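Local atomic coordinates of CDGSH iron-sulfur domain-containing protein 3, mitochondrial (Homo sapiens, PDB entry 6AVJ), a protein that binds two [2Fe-2S] clusters in mitochondria, can transfer them to apoferredoxins, and helps keep free iron and reactive oxygen species at normal levels. Residues T10-W24 with L50-T64. The protein carries 2 engineered substitutions. Residues are numbered along the deposited sequence; the frame is centred on the assembly and turned at random.
Sequences TPIKVELVAGKTYRW and LKFKAQETRMVALCT. With FES (Fe2/s2 (inorganic) cluster), chain E.
Phe52 lays one ring face over Tyr22, whose CB sits 3.8 Å from the Phe52 ring centroid in a CH-pi contact. Phe52 CG stands in the crowded position between its backbone N and carbonyl carbon (chi1 67°), which brings the ring back over the neighbouring strand. The two aromatic planes are 25° apart, but the rings are offset and little of one lies above the other. Leu16 fills in beside them: CD1 meets the edge of Phe52, while CD2 lies over the centre of the Tyr22 ring. The Tyr22 hydroxyl accepts a hydrogen bond from Val17 N, 2.9 Å from OH. Strands 12-16 and 58-62 pair antiparallel, as do 21-24 and 50-53. Together they build the beta part of the NEET fold, whose two CDGSH cluster sites lie within one chain in this monomeric protein. On the face that carries Ile12, Val14 and Leu16, Val14 CG2 touches Val60 CG2 at 3.6 Å and reaches Leu62 CD1. Trp24 bridges the two strand pairs. Its NE1 donates to Cys63 O at 2.8 Å, in the indole plane and on a carbonyl lone pair, and Lys66 also bonds this oxygen. Cys63 SG binds the iron FE2 of one [2Fe-2S] cluster at 2.3 Å. A leucine in place of Trp24 lacks the indole N-H, so Cys63 O would probably rely on Lys66 and a gap open beside Leu50 and Cys63 CB.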
loop_
_atom_site.group_PDB
_atom_site.type_symbol
_atom_site.label_atom_id
_atom_site.label_comp_id
_atom_site.label_asym_id
_atom_site.label_seq_id
_atom_site.Cartn_x
_atom_site.Cartn_y
_atom_site.Cartn_z
ATOM N N THR A 10 0.677 -10.175 1.824
ATOM C CA THR A 10 2.100 -10.294 1.499
ATOM C C THR A 10 2.451 -9.107 0.617
ATOM O O THR A 10 1.642 -8.727 -0.251
ATOM C CB THR A 10 2.417 -11.599 0.740
ATOM O OG1 THR A 10 1.672 -11.621 -0.471
ATOM C CG2 THR A 10 1.967 -12.763 1.510
ATOM N N PRO A 11 3.649 -8.539 0.788
ATOM C CA PRO A 11 4.036 -7.344 0.024
ATOM C C PRO A 11 4.225 -7.682 -1.441
ATOM O O PRO A 11 4.340 -8.843 -1.805
ATOM C CB PRO A 11 5.375 -6.924 0.671
ATOM C CG PRO A 11 5.936 -8.196 1.249
ATOM C CD PRO A 11 4.697 -8.963 1.739
ATOM N N ILE A 12 4.289 -6.653 -2.284
ATOM C CA ILE A 12 4.574 -6.833 -3.697
ATOM C C ILE A 12 5.940 -6.227 -3.999
ATOM O O ILE A 12 6.217 -5.067 -3.664
ATOM C CB ILE A 12 3.475 -6.239 -4.603
ATOM C CG1 ILE A 12 2.201 -7.049 -4.413
ATOM C CG2 ILE A 12 3.880 -6.336 -6.059
ATOM C CD1 ILE A 12 0.952 -6.334 -4.926
ATOM N N LYS A 13 6.797 -7.019 -4.610
ATOM C CA LYS A 13 8.113 -6.535 -5.001
ATOM C C LYS A 13 7.983 -5.780 -6.304
ATOM O O LYS A 13 7.325 -6.255 -7.228
ATOM C CB LYS A 13 9.094 -7.704 -5.164
ATOM C CG LYS A 13 9.334 -8.495 -3.922
ATOM C CD LYS A 13 10.597 -9.345 -4.037
ATOM C CE LYS A 13 10.702 -10.385 -2.908
ATOM N NZ LYS A 13 9.974 -11.687 -3.195
ATOM N N VAL A 14 8.609 -4.602 -6.387
ATOM C CA VAL A 14 8.525 -3.772 -7.583
ATOM C C VAL A 14 9.913 -3.207 -7.868
ATOM O O VAL A 14 10.669 -2.840 -6.949
ATOM C CB VAL A 14 7.495 -2.618 -7.452
ATOM C CG1 VAL A 14 6.141 -3.112 -7.137
ATOM C CG2 VAL A 14 7.872 -1.718 -6.390
ATOM N N GLU A 15 10.238 -3.131 -9.149
ATOM C CA GLU A 15 11.479 -2.484 -9.574
ATOM C C GLU A 15 11.168 -1.000 -9.704
ATOM O O GLU A 15 10.500 -0.583 -10.656
ATOM C CB GLU A 15 12.000 -3.081 -10.884
ATOM C CG GLU A 15 13.309 -2.410 -11.247
ATOM C CD GLU A 15 14.016 -3.027 -12.443
ATOM O OE1 GLU A 15 13.839 -4.217 -12.708
ATOM O OE2 GLU A 15 14.772 -2.292 -13.076
ATOM N N LEU A 16 11.618 -0.209 -8.737
ATOM C CA LEU A 16 11.557 1.259 -8.850
ATOM C C LEU A 16 12.624 1.793 -9.794
ATOM O O LEU A 16 13.740 1.283 -9.820
ATOM C CB LEU A 16 11.763 1.932 -7.506
ATOM C CG LEU A 16 10.768 1.559 -6.416
ATOM C CD1 LEU A 16 11.040 2.399 -5.137
ATOM C CD2 LEU A 16 9.389 1.682 -6.880
ATOM N N VAL A 17 12.274 2.841 -10.535
ATOM C CA VAL A 17 13.133 3.482 -11.546
ATOM C C VAL A 17 13.483 4.880 -11.045
ATOM O O VAL A 17 12.578 5.676 -10.736
ATOM C CB VAL A 17 12.423 3.545 -12.905
ATOM C CG1 VAL A 17 13.224 4.458 -13.898
ATOM C CG2 VAL A 17 12.207 2.131 -13.466
ATOM N N ALA A 18 14.777 5.139 -10.876
ATOM C CA ALA A 18 15.274 6.427 -10.406
ATOM C C ALA A 18 14.659 7.560 -11.223
ATOM O O ALA A 18 14.644 7.520 -12.459
ATOM C CB ALA A 18 16.819 6.472 -10.496
ATOM N N GLY A 19 14.075 8.529 -10.506
ATOM C CA GLY A 19 13.466 9.691 -11.099
ATOM C C GLY A 19 12.004 9.557 -11.396
ATOM O O GLY A 19 11.388 10.516 -11.891
ATOM N N LYS A 20 11.442 8.381 -11.191
ATOM C CA LYS A 20 10.062 8.143 -11.570
ATOM C C LYS A 20 9.192 8.389 -10.356
ATOM O O LYS A 20 9.585 8.069 -9.228
ATOM C CB LYS A 20 9.854 6.729 -12.089
ATOM C CG LYS A 20 8.475 6.488 -12.644
ATOM C CD LYS A 20 8.494 5.218 -13.491
ATOM C CE LYS A 20 7.106 4.721 -13.839
ATOM N NZ LYS A 20 7.247 3.550 -14.748
ATOM N N THR A 21 8.043 8.998 -10.591
ATOM C CA THR A 21 7.091 9.318 -9.521
ATOM C C THR A 21 6.073 8.203 -9.373
ATOM O O THR A 21 5.525 7.716 -10.363
ATOM C CB THR A 21 6.361 10.640 -9.794
ATOM O OG1 THR A 21 7.320 11.683 -9.738
ATOM C CG2 THR A 21 5.274 10.898 -8.738
ATOM N N TYR A 22 5.833 7.797 -8.127
ATOM C CA TYR A 22 4.931 6.706 -7.807
ATOM C C TYR A 22 3.895 7.214 -6.814
ATOM O O TYR A 22 4.149 8.183 -6.083
ATOM C CB TYR A 22 5.690 5.504 -7.209
ATOM C CG TYR A 22 6.704 4.874 -8.158
ATOM C CD1 TYR A 22 8.011 5.361 -8.253
ATOM C CD2 TYR A 22 6.332 3.843 -9.008
ATOM C CE1 TYR A 22 8.928 4.809 -9.157
ATOM C CE2 TYR A 22 7.265 3.264 -9.905
ATOM C CZ TYR A 22 8.551 3.755 -9.963
ATOM O OH TYR A 22 9.450 3.200 -10.856
ATOM N N ARG A 23 2.744 6.517 -6.768
ATOM C CA ARG A 23 1.615 6.865 -5.875
ATOM C C ARG A 23 1.161 5.600 -5.160
ATOM O O ARG A 23 0.473 4.756 -5.742
ATOM C CB ARG A 23 0.475 7.509 -6.641
ATOM C CG ARG A 23 0.826 8.948 -7.136
ATOM C CD ARG A 23 -0.203 9.522 -8.064
ATOM N NE ARG A 23 0.127 10.917 -8.389
ATOM C CZ ARG A 23 1.042 11.291 -9.283
ATOM N NH1 ARG A 23 1.724 10.386 -9.977
ATOM N NH2 ARG A 23 1.278 12.582 -9.502
ATOM N N TRP A 24 1.613 5.440 -3.927
ATOM C CA TRP A 24 1.330 4.224 -3.174
ATOM C C TRP A 24 -0.104 4.225 -2.656
ATOM O O TRP A 24 -0.570 5.218 -2.101
ATOM C CB TRP A 24 2.261 4.103 -1.993
ATOM C CG TRP A 24 2.007 2.910 -1.071
ATOM C CD1 TRP A 24 2.158 1.610 -1.392
ATOM C CD2 TRP A 24 1.645 2.945 0.308
ATOM N NE1 TRP A 24 1.908 0.814 -0.304
ATOM C CE2 TRP A 24 1.602 1.622 0.762
ATOM C CE3 TRP A 24 1.405 3.973 1.225
ATOM C CZ2 TRP A 24 1.232 1.298 2.083
ATOM C CZ3 TRP A 24 1.077 3.662 2.512
ATOM C CH2 TRP A 24 0.978 2.332 2.936
ATOM N N LEU A 50 0.036 8.136 -1.266
ATOM C CA LEU A 50 1.319 8.668 -0.804
ATOM C C LEU A 50 2.226 8.818 -2.019
ATOM O O LEU A 50 2.760 7.840 -2.549
ATOM C CB LEU A 50 1.917 7.764 0.276
ATOM C CG LEU A 50 3.249 8.260 0.902
ATOM C CD1 LEU A 50 2.941 9.407 1.798
ATOM C CD2 LEU A 50 3.916 7.162 1.762
ATOM N N LYS A 51 2.381 10.050 -2.495
ATOM C CA LYS A 51 3.202 10.288 -3.678
ATOM C C LYS A 51 4.675 10.294 -3.278
ATOM O O LYS A 51 5.056 10.921 -2.277
ATOM C CB LYS A 51 2.806 11.604 -4.363
ATOM C CG LYS A 51 3.483 11.834 -5.733
ATOM C CD LYS A 51 2.925 13.065 -6.500
ATOM C CE LYS A 51 3.268 14.325 -5.771
ATOM N NZ LYS A 51 2.865 15.534 -6.561
ATOM N N PHE A 52 5.504 9.569 -4.040
ATOM C CA PHE A 52 6.946 9.561 -3.788
ATOM C C PHE A 52 7.711 9.400 -5.095
ATOM O O PHE A 52 7.221 8.837 -6.074
ATOM C CB PHE A 52 7.411 8.491 -2.783
ATOM C CG PHE A 52 7.259 7.057 -3.255
ATOM C CD1 PHE A 52 6.014 6.440 -3.241
ATOM C CD2 PHE A 52 8.356 6.325 -3.708
ATOM C CE1 PHE A 52 5.866 5.121 -3.642
ATOM C CE2 PHE A 52 8.190 5.001 -4.147
ATOM C CZ PHE A 52 6.972 4.410 -4.095
ATOM N N LYS A 53 8.924 9.917 -5.106
ATOM C CA LYS A 53 9.765 9.868 -6.301
ATOM C C LYS A 53 10.952 8.994 -5.957
ATOM O O LYS A 53 11.629 9.237 -4.955
ATOM C CB LYS A 53 10.256 11.252 -6.733
ATOM C CG LYS A 53 11.203 11.189 -7.977
ATOM C CD LYS A 53 11.646 12.563 -8.520
ATOM C CE LYS A 53 10.530 13.278 -9.247
ATOM N NZ LYS A 53 11.081 14.421 -10.021
ATOM N N ALA A 54 11.200 7.992 -6.772
ATOM C CA ALA A 54 12.271 7.052 -6.474
ATOM C C ALA A 54 13.610 7.739 -6.650
ATOM O O ALA A 54 13.841 8.369 -7.673
ATOM C CB ALA A 54 12.209 5.842 -7.407
ATOM N N GLN A 55 14.510 7.563 -5.688
ATOM C CA GLN A 55 15.822 8.188 -5.776
ATOM C C GLN A 55 16.850 7.285 -6.436
ATOM O O GLN A 55 17.860 7.789 -6.932
ATOM C CB GLN A 55 16.310 8.590 -4.380
ATOM C CG GLN A 55 15.351 9.542 -3.622
ATOM C CD GLN A 55 15.266 10.921 -4.239
ATOM O OE1 GLN A 55 16.179 11.734 -4.093
ATOM N NE2 GLN A 55 14.153 11.204 -4.917
ATOM N N GLU A 56 16.611 5.972 -6.467
ATOM C CA GLU A 56 17.550 5.029 -7.057
ATOM C C GLU A 56 16.779 3.877 -7.701
ATOM O O GLU A 56 15.630 3.606 -7.357
ATOM C CB GLU A 56 18.576 4.558 -6.016
ATOM C CG GLU A 56 18.038 4.124 -4.726
ATOM C CD GLU A 56 19.133 3.787 -3.689
ATOM O OE1 GLU A 56 20.250 4.355 -3.743
ATOM O OE2 GLU A 56 18.860 2.948 -2.811
ATOM N N THR A 57 17.383 3.268 -8.714
ATOM C CA THR A 57 16.789 2.107 -9.367
ATOM C C THR A 57 17.128 0.878 -8.533
ATOM O O THR A 57 18.295 0.586 -8.308
ATOM C CB THR A 57 17.269 1.978 -10.818
ATOM O OG1 THR A 57 16.764 3.090 -11.581
ATOM C CG2 THR A 57 16.760 0.623 -11.463
ATOM N N ARG A 58 16.104 0.193 -8.024
ATOM C CA ARG A 58 16.309 -0.965 -7.158
ATOM C C ARG A 58 14.973 -1.688 -6.974
ATOM O O ARG A 58 13.908 -1.117 -7.200
ATOM C CB ARG A 58 16.906 -0.574 -5.798
ATOM C CG ARG A 58 16.035 0.319 -4.915
ATOM C CD ARG A 58 16.644 0.551 -3.533
ATOM N NE ARG A 58 17.108 -0.694 -2.909
ATOM C CZ ARG A 58 18.396 -0.986 -2.688
ATOM N NH1 ARG A 58 19.367 -0.142 -3.043
ATOM N NH2 ARG A 58 18.716 -2.148 -2.117
ATOM N N MET A 59 15.052 -2.947 -6.567
ATOM C CA MET A 59 13.877 -3.729 -6.169
ATOM C C MET A 59 13.491 -3.349 -4.730
ATOM O O MET A 59 14.352 -3.314 -3.850
ATOM C CB MET A 59 14.192 -5.221 -6.204
ATOM C CG MET A 59 14.625 -5.739 -7.561
ATOM S SD MET A 59 13.362 -5.475 -8.821
ATOM C CE MET A 59 11.940 -6.325 -8.034
ATOM N N VAL A 60 12.223 -3.041 -4.488
ATOM C CA VAL A 60 11.746 -2.789 -3.134
ATOM C C VAL A 60 10.513 -3.659 -2.910
ATOM O O VAL A 60 9.943 -4.212 -3.842
ATOM C CB VAL A 60 11.392 -1.321 -2.882
ATOM C CG1 VAL A 60 12.602 -0.426 -3.160
ATOM C CG2 VAL A 60 10.214 -0.932 -3.730
ATOM N N ALA A 61 10.096 -3.742 -1.669
ATOM C CA ALA A 61 8.848 -4.442 -1.308
ATOM C C ALA A 61 7.877 -3.409 -0.756
ATOM O O ALA A 61 8.172 -2.770 0.258
ATOM C CB ALA A 61 9.112 -5.526 -0.276
ATOM N N LEU A 62 6.767 -3.183 -1.461
ATOM C CA LEU A 62 5.765 -2.200 -1.037
ATOM C C LEU A 62 4.621 -2.852 -0.267
ATOM O O LEU A 62 4.174 -3.949 -0.589
ATOM C CB LEU A 62 5.216 -1.423 -2.246
ATOM C CG LEU A 62 6.312 -0.565 -2.945
ATOM C CD1 LEU A 62 5.828 0.197 -4.125
ATOM C CD2 LEU A 62 7.087 0.300 -1.970
ATOM N N CYS A 63 4.116 -2.132 0.727
ATOM C CA CYS A 63 3.156 -2.696 1.663
ATOM C C CYS A 63 1.768 -2.759 1.033
ATOM O O CYS A 63 1.286 -1.780 0.417
ATOM C CB CYS A 63 3.138 -1.837 2.936
ATOM S SG CYS A 63 1.853 -2.277 4.105
ATOM N N THR A 64 1.137 -3.918 1.187
ATOM C CA THR A 64 -0.225 -4.177 0.744
ATOM C C THR A 64 -1.205 -4.352 1.905
ATOM O O THR A 64 -2.406 -4.129 1.720
ATOM C CB THR A 64 -0.271 -5.455 -0.107
ATOM O OG1 THR A 64 0.282 -6.522 0.681
ATOM C CG2 THR A 64 0.519 -5.323 -1.404
HETATM FE FE1 FES E . 4.476 -6.059 4.851
HETATM FE FE2 FES E . 2.296 -4.350 4.965
HETATM S S1 FES E . 2.760 -5.900 3.439
HETATM S S2 FES E . 4.043 -4.464 6.312
HETATM O O HOH W 1 12.476 13.118 -12.419
#